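Local coordinates for inositol-1-monophosphatase (Thermotoga maritima, PDB 2P3N) that hydrolyses the phosphate ester of inositol monophosphates, fructose 1,6-bisphosphate and several other phosphorylated substrates with the help of magnesium, working as a homotetramer, at the interface of chains A and B and the interface of chains A and C. Coordinates in Å, arbitrary orientation; residue numbers count along the deposited sequence, not the author numbering. Chains: chain A/B/C, Inositol-1-monophosphatase.

Contact 1: the interface of chains A and B. Residues chain A 172, 183, 187-189; chain B 89-92.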
loop_
_atom_site.group_PDB
_atom_site.type_symbol
_atom_site.label_atom_id
_atom_site.label_comp_id
_atom_site.label_asym_id
_atom_site.label_seq_id
_atom_site.Cartn_x
_atom_site.Cartn_y
_atom_site.Cartn_z
ATOM N N ARG A 172 -23.186 3.566 -8.640
ATOM C CA ARG A 172 -21.935 2.856 -8.898
ATOM C C ARG A 172 -22.082 1.380 -9.251
ATOM O O ARG A 172 -22.951 0.673 -8.734
ATOM C CB ARG A 172 -20.996 2.984 -7.692
ATOM C CG ARG A 172 -20.452 4.391 -7.453
ATOM C CD ARG A 172 -19.777 4.946 -8.716
ATOM N NE ARG A 172 -19.371 6.345 -8.575
ATOM C CZ ARG A 172 -19.539 7.271 -9.517
ATOM N NH1 ARG A 172 -19.133 8.516 -9.301
ATOM N NH2 ARG A 172 -20.121 6.957 -10.671
ATOM N N TYR A 183 -19.032 -2.066 1.528
ATOM C CA TYR A 183 -18.814 -0.643 1.402
ATOM C C TYR A 183 -19.942 0.147 2.052
ATOM O O TYR A 183 -19.720 1.257 2.528
ATOM C CB TYR A 183 -18.673 -0.258 -0.072
ATOM C CG TYR A 183 -17.244 -0.293 -0.577
ATOM C CD1 TYR A 183 -16.208 -0.808 0.218
ATOM C CD2 TYR A 183 -16.925 0.167 -1.850
ATOM C CE1 TYR A 183 -14.886 -0.865 -0.249
ATOM C CE2 TYR A 183 -15.615 0.117 -2.327
ATOM C CZ TYR A 183 -14.601 -0.401 -1.525
ATOM O OH TYR A 183 -13.311 -0.472 -2.009
ATOM N N GLY A 187 -19.821 2.941 5.251
ATOM C CA GLY A 187 -20.281 4.288 4.948
ATOM C C GLY A 187 -19.878 4.843 3.586
ATOM O O GLY A 187 -20.252 5.959 3.221
ATOM N N ARG A 188 -19.122 4.068 2.820
ATOM C CA ARG A 188 -18.682 4.524 1.516
ATOM C C ARG A 188 -19.831 4.697 0.533
ATOM O O ARG A 188 -19.826 5.637 -0.262
ATOM C CB ARG A 188 -17.632 3.563 0.967
ATOM C CG ARG A 188 -16.430 3.440 1.886
ATOM C CD ARG A 188 -15.262 2.807 1.186
ATOM N NE ARG A 188 -14.067 2.893 2.007
ATOM C CZ ARG A 188 -12.868 2.493 1.608
ATOM N NH1 ARG A 188 -12.716 1.977 0.394
ATOM N NH2 ARG A 188 -11.826 2.621 2.419
ATOM N N VAL A 189 -20.799 3.782 0.557
ATOM C CA VAL A 189 -21.971 3.897 -0.312
ATOM C C VAL A 189 -23.183 3.927 0.574
ATOM O O VAL A 189 -23.100 3.582 1.755
ATOM C CB VAL A 189 -22.152 2.730 -1.305
ATOM C CG1 VAL A 189 -21.252 2.942 -2.507
ATOM C CG2 VAL A 189 -21.893 1.399 -0.618
ATOM N N HIS B 89 -17.672 10.715 -0.407
ATOM C CA HIS B 89 -18.281 9.549 0.238
ATOM C C HIS B 89 -17.317 8.524 0.832
ATOM O O HIS B 89 -17.703 7.743 1.698
ATOM C CB HIS B 89 -19.251 8.876 -0.735
ATOM C CG HIS B 89 -20.545 9.612 -0.885
ATOM N ND1 HIS B 89 -21.583 9.478 0.013
ATOM C CD2 HIS B 89 -20.948 10.533 -1.791
ATOM C CE1 HIS B 89 -22.569 10.283 -0.335
ATOM N NE2 HIS B 89 -22.210 10.935 -1.427
ATOM N N GLY B 90 -16.066 8.535 0.381
ATOM C CA GLY B 90 -15.086 7.608 0.903
ATOM C C GLY B 90 -14.726 6.517 -0.082
ATOM O O GLY B 90 -14.265 5.451 0.310
ATOM N N LEU B 91 -14.943 6.763 -1.364
ATOM C CA LEU B 91 -14.607 5.766 -2.367
ATOM C C LEU B 91 -13.216 5.997 -2.931
ATOM O O LEU B 91 -12.826 7.126 -3.247
ATOM C CB LEU B 91 -15.631 5.760 -3.493
ATOM C CG LEU B 91 -16.983 5.210 -3.060
ATOM C CD1 LEU B 91 -17.983 5.322 -4.202
ATOM C CD2 LEU B 91 -16.816 3.758 -2.621
ATOM N N PRO B 92 -12.448 4.908 -3.063
ATOM C CA PRO B 92 -11.079 4.948 -3.581
ATOM C C PRO B 92 -10.902 5.484 -4.999
ATOM O O PRO B 92 -9.810 5.933 -5.350
ATOM C CB PRO B 92 -10.616 3.493 -3.444
ATOM C CG PRO B 92 -11.881 2.716 -3.601
ATOM C CD PRO B 92 -12.861 3.520 -2.770
#

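Contact 2: the interface of chains A and C. Residues chain A 130, 132-134, 136; chain C 5, 8-9, 12, 121.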
loop_
_atom_site.group_PDB
_atom_site.type_symbol
_atom_site.label_atom_id
_atom_site.label_comp_id
_atom_site.label_asym_id
_atom_site.label_seq_id
_atom_site.Cartn_x
_atom_site.Cartn_y
_atom_site.Cartn_z
ATOM N N PHE A 130 -12.869 -2.285 9.738
ATOM C CA PHE A 130 -12.161 -2.053 8.481
ATOM C C PHE A 130 -10.700 -1.958 8.936
ATOM O O PHE A 130 -10.334 -1.019 9.654
ATOM C CB PHE A 130 -12.595 -0.710 7.892
ATOM C CG PHE A 130 -12.234 -0.520 6.455
ATOM C CD1 PHE A 130 -11.034 -0.993 5.947
ATOM C CD2 PHE A 130 -13.102 0.148 5.602
ATOM C CE1 PHE A 130 -10.704 -0.812 4.610
ATOM C CE2 PHE A 130 -12.780 0.335 4.259
ATOM C CZ PHE A 130 -11.577 -0.149 3.763
ATOM N N GLY A 132 -9.107 -2.975 11.249
ATOM C CA GLY A 132 -8.908 -2.717 12.659
ATOM C C GLY A 132 -9.751 -1.633 13.277
ATOM O O GLY A 132 -9.992 -1.649 14.477
ATOM N N GLU A 133 -10.204 -0.681 12.477
ATOM C CA GLU A 133 -11.005 0.397 13.031
ATOM C C GLU A 133 -12.500 0.226 12.774
ATOM O O GLU A 133 -12.918 -0.410 11.799
ATOM C CB GLU A 133 -10.527 1.744 12.481
ATOM C CG GLU A 133 -10.754 1.935 10.999
ATOM C CD GLU A 133 -10.249 3.274 10.521
ATOM O OE1 GLU A 133 -9.012 3.479 10.566
ATOM O OE2 GLU A 133 -11.088 4.113 10.111
ATOM N N ARG A 134 -13.301 0.814 13.655
ATOM C CA ARG A 134 -14.746 0.723 13.544
ATOM C C ARG A 134 -15.314 1.423 12.321
ATOM O O ARG A 134 -14.829 2.483 11.916
ATOM C CB ARG A 134 -15.403 1.304 14.804
ATOM C CG ARG A 134 -15.072 0.566 16.093
ATOM C CD ARG A 134 -15.242 -0.931 15.905
ATOM N NE ARG A 134 -16.535 -1.258 15.315
ATOM C CZ ARG A 134 -17.684 -1.250 15.979
ATOM N NH1 ARG A 134 -17.707 -0.941 17.268
ATOM N NH2 ARG A 134 -18.815 -1.527 15.345
ATOM N N ARG A 136 -19.270 2.310 10.360
ATOM C CA ARG A 136 -20.718 2.412 10.552
ATOM C C ARG A 136 -21.286 2.992 9.268
ATOM O O ARG A 136 -20.714 3.926 8.693
ATOM C CB ARG A 136 -21.042 3.349 11.718
ATOM C CG ARG A 136 -20.469 2.890 13.040
ATOM C CD ARG A 136 -20.439 4.011 14.064
ATOM N NE ARG A 136 -19.320 3.828 14.987
ATOM C CZ ARG A 136 -18.037 3.933 14.638
ATOM N NH1 ARG A 136 -17.697 4.229 13.382
ATOM N NH2 ARG A 136 -17.088 3.731 15.545
ATOM N N ASP C 5 -10.258 3.123 19.331
ATOM C CA ASP C 5 -10.714 3.409 17.975
ATOM C C ASP C 5 -10.464 4.889 17.699
ATOM O O ASP C 5 -10.165 5.276 16.574
ATOM C CB ASP C 5 -12.205 3.106 17.843
ATOM C CG ASP C 5 -12.696 3.174 16.407
ATOM O OD1 ASP C 5 -12.240 2.356 15.579
ATOM O OD2 ASP C 5 -13.543 4.040 16.106
ATOM N N ILE C 8 -6.654 5.042 16.984
ATOM C CA ILE C 8 -6.267 4.489 15.700
ATOM C C ILE C 8 -6.623 5.452 14.563
ATOM O O ILE C 8 -5.815 5.708 13.672
ATOM C CB ILE C 8 -6.984 3.144 15.466
ATOM C CG1 ILE C 8 -6.579 2.154 16.553
ATOM C CG2 ILE C 8 -6.662 2.605 14.077
ATOM C CD1 ILE C 8 -7.374 0.877 16.527
ATOM N N LYS C 9 -7.837 5.991 14.604
ATOM C CA LYS C 9 -8.296 6.894 13.552
ATOM C C LYS C 9 -7.527 8.213 13.508
ATOM O O LYS C 9 -7.192 8.718 12.425
ATOM C CB LYS C 9 -9.801 7.127 13.698
ATOM C CG LYS C 9 -10.600 5.868 13.395
ATOM C CD LYS C 9 -12.094 6.039 13.621
ATOM C CE LYS C 9 -12.834 4.773 13.224
ATOM N NZ LYS C 9 -14.244 4.763 13.696
ATOM N N ARG C 12 -3.898 7.578 12.203
ATOM C CA ARG C 12 -3.940 7.211 10.798
ATOM C C ARG C 12 -4.169 8.461 9.956
ATOM O O ARG C 12 -3.537 8.644 8.917
ATOM C CB ARG C 12 -5.033 6.173 10.555
ATOM C CG ARG C 12 -4.553 4.747 10.814
ATOM C CD ARG C 12 -5.673 3.727 10.703
ATOM N NE ARG C 12 -5.184 2.352 10.806
ATOM C CZ ARG C 12 -5.953 1.278 10.658
ATOM N NH1 ARG C 12 -7.252 1.418 10.405
ATOM N NH2 ARG C 12 -5.428 0.063 10.758
ATOM N N TYR C 121 -1.506 -1.835 17.919
ATOM C CA TYR C 121 -2.145 -1.279 19.093
ATOM C C TYR C 121 -2.538 -2.370 20.079
ATOM O O TYR C 121 -2.502 -3.554 19.758
ATOM C CB TYR C 121 -3.378 -0.492 18.671
ATOM C CG TYR C 121 -4.289 -1.246 17.733
ATOM C CD1 TYR C 121 -4.004 -1.338 16.370
ATOM C CD2 TYR C 121 -5.437 -1.882 18.211
ATOM C CE1 TYR C 121 -4.846 -2.048 15.501
ATOM C CE2 TYR C 121 -6.285 -2.597 17.356
ATOM C CZ TYR C 121 -5.984 -2.677 16.003
ATOM O OH TYR C 121 -6.809 -3.396 15.167
HETATM O O HOH W 1 -9.183 -3.990 16.221
HETATM O O HOH W 2 -10.982 0.198 16.677
#

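Contact 1: the interface of chains A and B
B:Leu91 pushes its forked tip against A:Tyr183 and A:Arg188, and this is the apolar part of the contact. One methyl, CD2, lies 3.7 Å from the ring carbon CD2 of A:Tyr183 and also approaches CE2, so it meets the ring at that side and not over its centre. The centre of one face is taken by A:Arg188, whose CD sits 3.8 Å above the ring plane. The methyl also reaches A:Arg188 CB at 3.7 Å and so fills the angle between the tyrosine and the root of the arginine. The other branch, CD1, turns toward the aliphatic CG of A:Arg172, a looser contact at 4.2 Å. In B:Leu91, CG is anti to the carbonyl carbon and beside the backbone N (chi1 -70°), with the fork directed at chain A.

Contacts between polar and apolar groups surround this. The A:Arg188 chain, extended from CG to NE, runs past the carbonyl oxygen of B:Gly90; NE comes within 3.1 Å of that O, but its N-H is not aimed at that oxygen, so the pair is not a hydrogen bond. Farther along, the guanidinium NH1 lies 3.5 Å from CD of B:Pro92, the two side chains crossing at about a right angle. A:Tyr183 reaches the same proline tip to tip, its phenol OH 3.8 Å from CG.

Backbone carbonyls line the margin: the CB of B:His89 rests 3.3 Å from the O of A:Arg188, while the carbonyl oxygens of A:Gly187 and B:His89, both acceptors, merely pass each other.

The patch thus fits by shape more than by directed bonds. Part of a two-fold interface of the homotetramer, it packs the end of helix 84-89 and the following loop on A:Arg188 and A:Tyr183. B:Leu91 also comes near A:Arg172, a probable substrate-binding residue; any effect on the active site is a possibility that the structure alone does not show.

Contact 2: the interface of chains A and C
A:Glu133 and C:Lys9 meet through their aliphatic parts: CB of the glutamate lies 3.9 Å from CE of the lysine, and the two chains run obliquely over one another. Here helix 2-21 of chain C packs against the short strand 133-134 of chain A, as part of a two-fold interface of the homotetramer. As the step toward the polar layer, the aliphatic CG of A:Arg134 lies against the carboxylate of C:Asp5, 3.5 Å from its CG, the side chains crossing at about a right angle.

The first polar layer grips the strand's backbone. The N of A:Arg134 donates to OD1 of C:Asp5 at 2.7 Å and is almost straight, 174° at the hydrogen, arriving on the syn side but tilted out of the carboxylate plane. On the carbonyl O of the same residue, NZ of C:Lys9 donates from above the carbonyl plane at 3.0 Å. The same ammonium bonds to the syn lone pair of C:Asp5 OD2 at 2.6 Å, so lysine and aspartate brace each other while holding A:Arg134 from both backbone ends.

Farther out, A:Glu133 forms a hydrogen-bonded salt bridge with C:Arg12: NH1 donates to OE1 at 2.7 Å, meeting it on the anti side, 23° out of the carboxylate plane. The glutamate CG stands between backbone N and carbonyl carbon (chi1 67°), and the extended chain beyond carries the carboxylate to the guanidinium edge, the planes nearly coplanar. CG2 of C:Ile8 backs a guanidinium face. The poorly ordered A:Arg136 makes at most a loose ion pair with C:Asp5.

Water completes the rim. One molecule links C:Asp5 OD1 to the carbonyl O of A:Gly132; another joins that O to C:Tyr121, whose ring has CD1 of C:Ile8 3.6 Å above its centre and whose phenol OH lies 2.7 Å from the O of water 1, at the ring's edge.

Contact 1 and contact 2 lie about 17 Å apart, measured between the centres of their C-alpha atoms, and share no residue. Chain A takes part in both with separate segments: A:Arg172, A:Tyr183 of helix 177-185 and A:Gly187 to A:Val189 for contact 1, and the segment from A:Phe130 to A:Arg136, centred on strand 133-134, for contact 2. The partners differ as well, the end of helix 84-89 and its following loop in chain B against helix 2-21 and strand 118-123 in chain C. One subunit therefore holds two neighbours at once through distinct two-fold interfaces, one patch packed by shape with no hydrogen bond found across it, the other held by hydrogen bonds, a salt bridge and water, which is how a homotetramer can be closed.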